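Local atomic coordinates of probable M18 family aminopeptidase 1 (Thermotoga maritima, PDB entry 2GLF), a protein that probably acts as a metal-dependent aminopeptidase of the M18 family, removing residues from the amino ends of peptides. Residues L353-G358 / N366-E371; T402-F407 / S412-M417; P233-M238 / S431-L436. All blocks are in the same frame, centred on the assembly; numbering follows the deposited sequence.

Contact 1. Residues L353-G358 / N366-E371; sequences LVKYTG and NDAHAE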
# COMPACT_ATOMS: atom_id res chain seq x y z
N LEU A 353 -43.46 -8.75 -11.35
CA LEU A 353 -43.29 -9.14 -12.74
C LEU A 353 -41.87 -8.70 -13.10
O LEU A 353 -41.56 -7.51 -13.12
CB LEU A 353 -44.34 -8.43 -13.61
CG LEU A 353 -44.40 -8.71 -15.12
CD1 LEU A 353 -45.79 -8.36 -15.63
CD2 LEU A 353 -43.35 -7.90 -15.85
N VAL A 354 -41.01 -9.68 -13.34
CA VAL A 354 -39.61 -9.43 -13.67
C VAL A 354 -39.36 -9.67 -15.15
O VAL A 354 -39.38 -10.82 -15.61
CB VAL A 354 -38.67 -10.36 -12.88
CG1 VAL A 354 -37.26 -9.86 -12.97
CG2 VAL A 354 -39.12 -10.47 -11.43
N LYS A 355 -39.12 -8.60 -15.90
CA LYS A 355 -38.87 -8.73 -17.33
C LYS A 355 -37.51 -9.35 -17.65
O LYS A 355 -37.36 -10.03 -18.66
CB LYS A 355 -39.01 -7.37 -18.01
CG LYS A 355 -38.90 -7.44 -19.52
CD LYS A 355 -39.46 -6.19 -20.15
CE LYS A 355 -39.25 -6.20 -21.66
NZ LYS A 355 -37.81 -6.19 -22.01
N TYR A 356 -36.53 -9.10 -16.78
CA TYR A 356 -35.17 -9.63 -16.97
C TYR A 356 -34.34 -9.64 -15.69
O TYR A 356 -34.57 -8.83 -14.78
CB TYR A 356 -34.44 -8.84 -18.06
CG TYR A 356 -34.35 -7.35 -17.80
CD1 TYR A 356 -33.57 -6.85 -16.76
CD2 TYR A 356 -35.08 -6.45 -18.58
CE1 TYR A 356 -33.52 -5.49 -16.49
CE2 TYR A 356 -35.04 -5.08 -18.31
CZ TYR A 356 -34.26 -4.61 -17.27
OH TYR A 356 -34.23 -3.26 -16.99
N THR A 357 -33.37 -10.56 -15.64
CA THR A 357 -32.48 -10.71 -14.49
C THR A 357 -31.13 -11.25 -14.92
O THR A 357 -30.90 -12.46 -14.88
CB THR A 357 -33.05 -11.71 -13.46
OG1 THR A 357 -33.35 -12.95 -14.11
CG2 THR A 357 -34.30 -11.16 -12.81
N GLY A 358 -30.22 -10.37 -15.33
CA GLY A 358 -28.91 -10.83 -15.75
C GLY A 358 -27.79 -10.23 -14.92
O GLY A 358 -27.90 -10.11 -13.70
N ASN A 366 -33.02 -14.43 -19.62
CA ASN A 366 -34.15 -14.37 -20.53
C ASN A 366 -34.70 -12.96 -20.41
O ASN A 366 -34.67 -12.37 -19.34
CB ASN A 366 -35.21 -15.39 -20.14
CG ASN A 366 -36.49 -15.21 -20.92
OD1 ASN A 366 -37.53 -14.88 -20.36
ND2 ASN A 366 -36.41 -15.40 -22.24
N ASP A 367 -35.20 -12.41 -21.51
CA ASP A 367 -35.75 -11.06 -21.49
C ASP A 367 -37.09 -11.02 -22.21
O ASP A 367 -37.16 -10.75 -23.41
CB ASP A 367 -34.76 -10.10 -22.15
CG ASP A 367 -35.18 -8.66 -22.01
OD1 ASP A 367 -34.40 -7.77 -22.44
OD2 ASP A 367 -36.29 -8.41 -21.49
N ALA A 368 -38.16 -11.29 -21.46
CA ALA A 368 -39.52 -11.30 -21.99
C ALA A 368 -39.76 -10.21 -23.03
O ALA A 368 -39.52 -9.03 -22.78
CB ALA A 368 -40.51 -11.14 -20.86
N HIS A 369 -40.25 -10.63 -24.20
CA HIS A 369 -40.54 -9.71 -25.29
C HIS A 369 -41.70 -8.81 -24.90
O HIS A 369 -42.58 -9.23 -24.15
CB HIS A 369 -40.91 -10.50 -26.55
CG HIS A 369 -39.87 -11.50 -26.97
ND1 HIS A 369 -38.60 -11.13 -27.35
CD2 HIS A 369 -39.93 -12.84 -27.10
CE1 HIS A 369 -37.92 -12.21 -27.69
NE2 HIS A 369 -38.70 -13.26 -27.56
N ALA A 370 -41.72 -7.59 -25.42
CA ALA A 370 -42.79 -6.67 -25.10
C ALA A 370 -44.16 -7.29 -25.38
O ALA A 370 -45.09 -7.16 -24.58
CB ALA A 370 -42.62 -5.40 -25.90
N GLU A 371 -44.29 -7.97 -26.52
CA GLU A 371 -45.56 -8.59 -26.89
C GLU A 371 -46.08 -9.51 -25.80
O GLU A 371 -47.27 -9.48 -25.46
CB GLU A 371 -45.43 -9.37 -28.20
CG GLU A 371 -44.03 -9.43 -28.78
CD GLU A 371 -43.57 -8.12 -29.39
OE1 GLU A 371 -44.15 -7.70 -30.42
OE2 GLU A 371 -42.64 -7.50 -28.83
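In the beta-alpha-beta unit of strand 351-354, helix 370-382 and strand 387-389, Lys-355 and Asp-367 meet across the connection that leads from the first strand to the helix. NZ of Lys-355 forms a salt bridge to OD2 of Asp-367, 2.7 Å long, reaching the oxygen on its syn side and 22° out of the carboxylate plane. A lysine suits this place because its long chain can reach the aspartate, running along the carbonyl of Ala-368 on the way and bending only at its last torsion (chi4 -63°). Tyr-356 stands beside the aspartate and points the same way; OD2 of Asp-367 lies at the ring edge, 3.7 Å from CD2 of Tyr-356, and the ring is turned 77° from the carboxylate. A weak backbone bond runs from N of Ala-368 to O of Lys-355, 3.2 Å. Lys-362 pairs with OD1 of Asp-367 and lies in cation-pi contact with Tyr-356, while Glu-224 of the second subunit forms a second salt bridge to NZ of Lys-355. Because acids and lysines are interleaved, the buried charges have mates within and across the subunit boundary, which probably keeps Asp-367 and Lys-355 ionised.

Contact 2. Residues T402-F407 / S412-M417; sequences TIAKFF and SDVIDM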
# COMPACT_ATOMS: atom_id res chain seq x y z
N THR A 402 -32.57 -16.97 -13.82
CA THR A 402 -33.52 -17.98 -13.36
C THR A 402 -33.62 -19.06 -14.43
O THR A 402 -32.93 -19.00 -15.45
CB THR A 402 -34.92 -17.39 -13.14
OG1 THR A 402 -35.38 -16.80 -14.35
CG2 THR A 402 -34.89 -16.34 -12.04
N ILE A 403 -34.50 -20.04 -14.21
CA ILE A 403 -34.65 -21.13 -15.17
C ILE A 403 -35.46 -20.75 -16.40
O ILE A 403 -35.56 -21.53 -17.35
CB ILE A 403 -35.27 -22.37 -14.50
CG1 ILE A 403 -36.75 -22.13 -14.19
CG2 ILE A 403 -34.52 -22.69 -13.23
CD1 ILE A 403 -37.47 -23.38 -13.71
N ALA A 404 -36.02 -19.55 -16.40
CA ALA A 404 -36.82 -19.08 -17.52
C ALA A 404 -36.08 -19.28 -18.84
O ALA A 404 -36.65 -19.81 -19.80
CB ALA A 404 -37.18 -17.61 -17.34
N LYS A 405 -34.82 -18.86 -18.89
CA LYS A 405 -34.03 -18.99 -20.12
C LYS A 405 -34.13 -20.37 -20.79
O LYS A 405 -34.29 -20.46 -22.01
CB LYS A 405 -32.56 -18.68 -19.82
CG LYS A 405 -31.88 -19.70 -18.94
CD LYS A 405 -30.37 -19.50 -18.90
CE LYS A 405 -29.98 -18.23 -18.17
NZ LYS A 405 -28.50 -18.12 -18.05
N PHE A 406 -34.04 -21.43 -19.99
CA PHE A 406 -34.09 -22.80 -20.51
C PHE A 406 -35.35 -23.14 -21.27
O PHE A 406 -35.32 -23.89 -22.25
CB PHE A 406 -33.90 -23.79 -19.37
CG PHE A 406 -32.64 -23.58 -18.60
CD1 PHE A 406 -31.41 -23.45 -19.26
CD2 PHE A 406 -32.67 -23.48 -17.20
CE1 PHE A 406 -30.24 -23.22 -18.55
CE2 PHE A 406 -31.49 -23.25 -16.48
CZ PHE A 406 -30.27 -23.12 -17.16
N PHE A 407 -36.48 -22.60 -20.82
CA PHE A 407 -37.74 -22.87 -21.49
C PHE A 407 -37.89 -22.03 -22.74
O PHE A 407 -38.42 -22.50 -23.76
CB PHE A 407 -38.90 -22.66 -20.52
CG PHE A 407 -38.90 -23.64 -19.39
CD1 PHE A 407 -38.02 -23.48 -18.32
CD2 PHE A 407 -39.70 -24.77 -19.43
CE1 PHE A 407 -37.94 -24.43 -17.32
CE2 PHE A 407 -39.63 -25.74 -18.43
CZ PHE A 407 -38.75 -25.57 -17.37
N SER A 412 -40.66 -21.53 -26.59
CA SER A 412 -41.84 -20.85 -26.06
C SER A 412 -41.51 -19.57 -25.30
O SER A 412 -40.40 -19.41 -24.81
CB SER A 412 -42.64 -21.80 -25.16
OG SER A 412 -41.81 -22.39 -24.18
N ASP A 413 -42.48 -18.67 -25.22
CA ASP A 413 -42.32 -17.40 -24.52
C ASP A 413 -42.41 -17.56 -23.01
O ASP A 413 -43.28 -18.27 -22.50
CB ASP A 413 -43.37 -16.40 -25.01
CG ASP A 413 -43.05 -15.85 -26.39
OD1 ASP A 413 -42.34 -14.83 -26.47
OD2 ASP A 413 -43.49 -16.45 -27.39
N VAL A 414 -41.49 -16.91 -22.30
CA VAL A 414 -41.43 -16.99 -20.85
C VAL A 414 -41.38 -15.62 -20.19
O VAL A 414 -41.04 -14.62 -20.83
CB VAL A 414 -40.19 -17.77 -20.42
CG1 VAL A 414 -40.31 -18.19 -18.96
CG2 VAL A 414 -40.01 -18.97 -21.33
N ILE A 415 -41.70 -15.59 -18.89
CA ILE A 415 -41.71 -14.36 -18.10
C ILE A 415 -41.56 -14.71 -16.62
O ILE A 415 -42.32 -15.51 -16.08
CB ILE A 415 -43.05 -13.58 -18.28
CG1 ILE A 415 -43.03 -12.29 -17.46
CG2 ILE A 415 -44.22 -14.44 -17.84
CD1 ILE A 415 -42.00 -11.30 -17.91
N ASP A 416 -40.57 -14.11 -15.96
CA ASP A 416 -40.34 -14.36 -14.54
C ASP A 416 -41.43 -13.66 -13.73
O ASP A 416 -41.77 -12.51 -14.00
CB ASP A 416 -38.97 -13.83 -14.12
CG ASP A 416 -37.83 -14.46 -14.91
OD1 ASP A 416 -37.43 -13.88 -15.95
OD2 ASP A 416 -37.36 -15.53 -14.50
N MSE A 417 -41.96 -14.35 -12.74
CA MSE A 417 -43.02 -13.78 -11.92
C MSE A 417 -43.08 -14.48 -10.56
O MSE A 417 -42.94 -15.70 -10.46
CB MSE A 417 -44.35 -13.93 -12.64
CG MSE A 417 -45.44 -13.02 -12.15
SE MSE A 417 -46.89 -12.96 -13.42
CE MSE A 417 -46.14 -11.65 -14.63
O HOH W 1 -40.89 -24.60 -23.27
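Val-414 packs against Ala-404 and the CB of Phe-407 on helix 404-408. Its CB lies 4.1 Å from O of Ala-404. Beyond it the two branches part: CG1, anti to the backbone N (chi1 -165°), meets CB of Ala-404 at 3.6 Å, while CG2 passes near the same carbonyl and touches CB of Phe-407 at 3.9 Å. A branched valine thus fills two neighbouring places at once, and alanine, with its single methyl, lets strand and helix come close. The ring of Phe-407 leads away from the valine, to meet Tyr-293 and Phe-275.

The contact packs the short helix 404-408 on strand 414-421, which runs between strands 321-329 and 351-354 in the mixed nine-stranded sheet. Ahead of the helix, Thr-402 makes an ST turn: its OG1 sits between the backbone N and the carbonyl carbon (chi1 58°) and accepts a weak capping bond from N of Ala-404, 3.5 Å. The same hydroxyl is modelled donating to OD2 of Asp-416, at a separation too short to be taken literally. A hydroxyl probably suits the place, since one oxygen can accept and donate. OD2 of Asp-416 has a second partner in OG of Ser-324. Thr-402 also touches Asp-326, a manganese ligand. At the other end a water bridges the segments, 2.6 Å from OG of Ser-412 and donating to O of Phe-407 over 3.3 Å.

Contact 3. Residues P233-M238 / S431-L436; sequences PREVGM and SSKADL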
# COMPACT_ATOMS: atom_id res chain seq x y z
N PRO A 233 -41.79 -22.45 10.14
CA PRO A 233 -42.48 -21.26 9.61
C PRO A 233 -43.26 -20.54 10.71
O PRO A 233 -43.91 -21.18 11.53
CB PRO A 233 -43.39 -21.85 8.53
CG PRO A 233 -42.62 -23.07 8.07
CD PRO A 233 -42.14 -23.65 9.38
N ARG A 234 -43.18 -19.21 10.72
CA ARG A 234 -43.88 -18.40 11.72
C ARG A 234 -44.34 -17.06 11.19
O ARG A 234 -43.74 -16.50 10.26
CB ARG A 234 -42.97 -18.15 12.93
CG ARG A 234 -42.62 -19.39 13.70
CD ARG A 234 -43.85 -19.96 14.36
NE ARG A 234 -44.28 -19.14 15.48
CZ ARG A 234 -43.56 -18.96 16.58
NH1 ARG A 234 -42.38 -19.54 16.69
NH2 ARG A 234 -44.02 -18.20 17.57
N GLU A 235 -45.41 -16.53 11.78
CA GLU A 235 -45.93 -15.22 11.40
C GLU A 235 -44.84 -14.27 11.85
O GLU A 235 -44.12 -14.56 12.81
CB GLU A 235 -47.19 -14.87 12.19
CG GLU A 235 -48.42 -15.68 11.89
CD GLU A 235 -49.61 -15.16 12.68
OE1 GLU A 235 -49.58 -15.24 13.93
OE2 GLU A 235 -50.57 -14.65 12.07
N VAL A 236 -44.72 -13.12 11.19
CA VAL A 236 -43.70 -12.17 11.58
C VAL A 236 -44.25 -10.75 11.66
O VAL A 236 -45.10 -10.36 10.86
CB VAL A 236 -42.50 -12.19 10.60
CG1 VAL A 236 -41.39 -11.29 11.09
CG2 VAL A 236 -41.98 -13.61 10.45
N GLY A 237 -43.79 -10.00 12.66
CA GLY A 237 -44.22 -8.62 12.83
C GLY A 237 -45.39 -8.36 13.76
O GLY A 237 -46.21 -9.24 14.01
N MSE A 238 -45.45 -7.14 14.28
CA MSE A 238 -46.53 -6.74 15.18
C MSE A 238 -47.89 -6.95 14.54
O MSE A 238 -48.84 -7.34 15.21
CB MSE A 238 -46.38 -5.27 15.59
CG MSE A 238 -45.41 -5.02 16.74
SE MSE A 238 -45.89 -5.96 18.39
CE MSE A 238 -47.66 -5.21 18.65
N SER A 431 -41.37 -13.15 3.69
CA SER A 431 -42.27 -12.85 2.59
C SER A 431 -43.55 -12.28 3.18
O SER A 431 -43.79 -12.40 4.38
CB SER A 431 -42.60 -14.11 1.80
OG SER A 431 -43.38 -15.00 2.57
N SER A 432 -44.37 -11.66 2.34
CA SER A 432 -45.63 -11.07 2.78
C SER A 432 -46.79 -12.06 2.61
O SER A 432 -46.85 -12.79 1.62
CB SER A 432 -45.92 -9.81 1.98
OG SER A 432 -47.25 -9.37 2.16
N LYS A 433 -47.70 -12.11 3.58
CA LYS A 433 -48.86 -13.00 3.49
C LYS A 433 -49.73 -12.54 2.33
O LYS A 433 -50.30 -13.35 1.60
CB LYS A 433 -49.69 -12.97 4.77
CG LYS A 433 -49.08 -13.72 5.93
CD LYS A 433 -49.94 -13.58 7.16
CE LYS A 433 -49.34 -14.33 8.33
NZ LYS A 433 -50.19 -14.21 9.54
N ALA A 434 -49.85 -11.22 2.17
CA ALA A 434 -50.65 -10.65 1.10
C ALA A 434 -50.09 -11.02 -0.27
O ALA A 434 -50.84 -11.35 -1.19
CB ALA A 434 -50.73 -9.12 1.24
N ASP A 435 -48.76 -10.98 -0.42
CA ASP A 435 -48.15 -11.33 -1.69
C ASP A 435 -48.29 -12.82 -1.96
O ASP A 435 -48.58 -13.24 -3.09
CB ASP A 435 -46.68 -10.91 -1.73
CG ASP A 435 -46.49 -9.40 -1.75
OD1 ASP A 435 -47.35 -8.68 -2.30
OD2 ASP A 435 -45.46 -8.92 -1.22
N LEU A 436 -48.10 -13.62 -0.92
CA LEU A 436 -48.21 -15.07 -1.04
C LEU A 436 -49.54 -15.39 -1.74
O LEU A 436 -49.57 -16.11 -2.74
CB LEU A 436 -48.18 -15.69 0.35
CG LEU A 436 -48.07 -17.20 0.59
CD1 LEU A 436 -49.27 -17.66 1.39
CD2 LEU A 436 -47.97 -17.96 -0.72
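Glu-235 and Lys-433 touch through their side chains alone, for the nearest CA atoms of the two segments, those of Glu-235 and Lys-433, are 8.7 Å apart. OE2 of Glu-235 forms a salt bridge with NZ of Lys-433 at 2.6 Å, and the ammonium also lies 3.3 Å from CG of Glu-235, so that it rests against the glutamate chain as well as its tip. The two chains approach at a slant. Lysine is suited to the span because its chain is fully extended from CG onward, with chi4 -179°, and carries NZ the whole way from the start of helix 433-449.

The lysine end is the tightly packed part. Its stem is buried among Trp-8, Ile-16 and Ile-243, and NZ is gripped further by Glu-17 and by the carbonyl of Arg-240. Ser-432 begins the helix as N-cap, its OG accepting weakly from N of Ala-434 at 3.2 Å and N of Asp-435 at 3.4 Å; a serine can do this with a short side chain that reaches the N-H groups of the first turn. The glutamate end is looser: Glu-235 is partly exposed, and the segments bury just 89 Å² between them; even so, OE1 pairs with Arg-240, and Glu-235 packs on Pro-157 of the third subunit. A glutamine here would probably leave Lys-433 with Glu-17 as its remaining carboxylate among these partners, and Arg-240 without this mate.

Strand 242-245 runs between the strands that carry the pair, bonded to 234-236 on one side and 429-432 on the other. The arrangement is an ion pair linking one edge strand of a three-stranded antiparallel sheet to the helix that follows the other edge strand.

In the fold
Contacts 1 and 2 form one buried neighbourhood, their centres about 8 Å apart. Strands 351-354 and 414-421 lie side by side in the mixed sheet, and N of Val-354 probably bonds to O of Asp-416 at 3.0 Å. Both reach the second subunit. Both lie near the metal site: a bound manganese ion lies about 6 Å from the side chain of Thr-402 in contact 2, and about 10 Å from that of Thr-357 in contact 1. Contact 3 stands apart, its centre about 27 Å from each of theirs and away from the metal ligands; it faces the third subunit instead, and its chain loop encloses both other contacts.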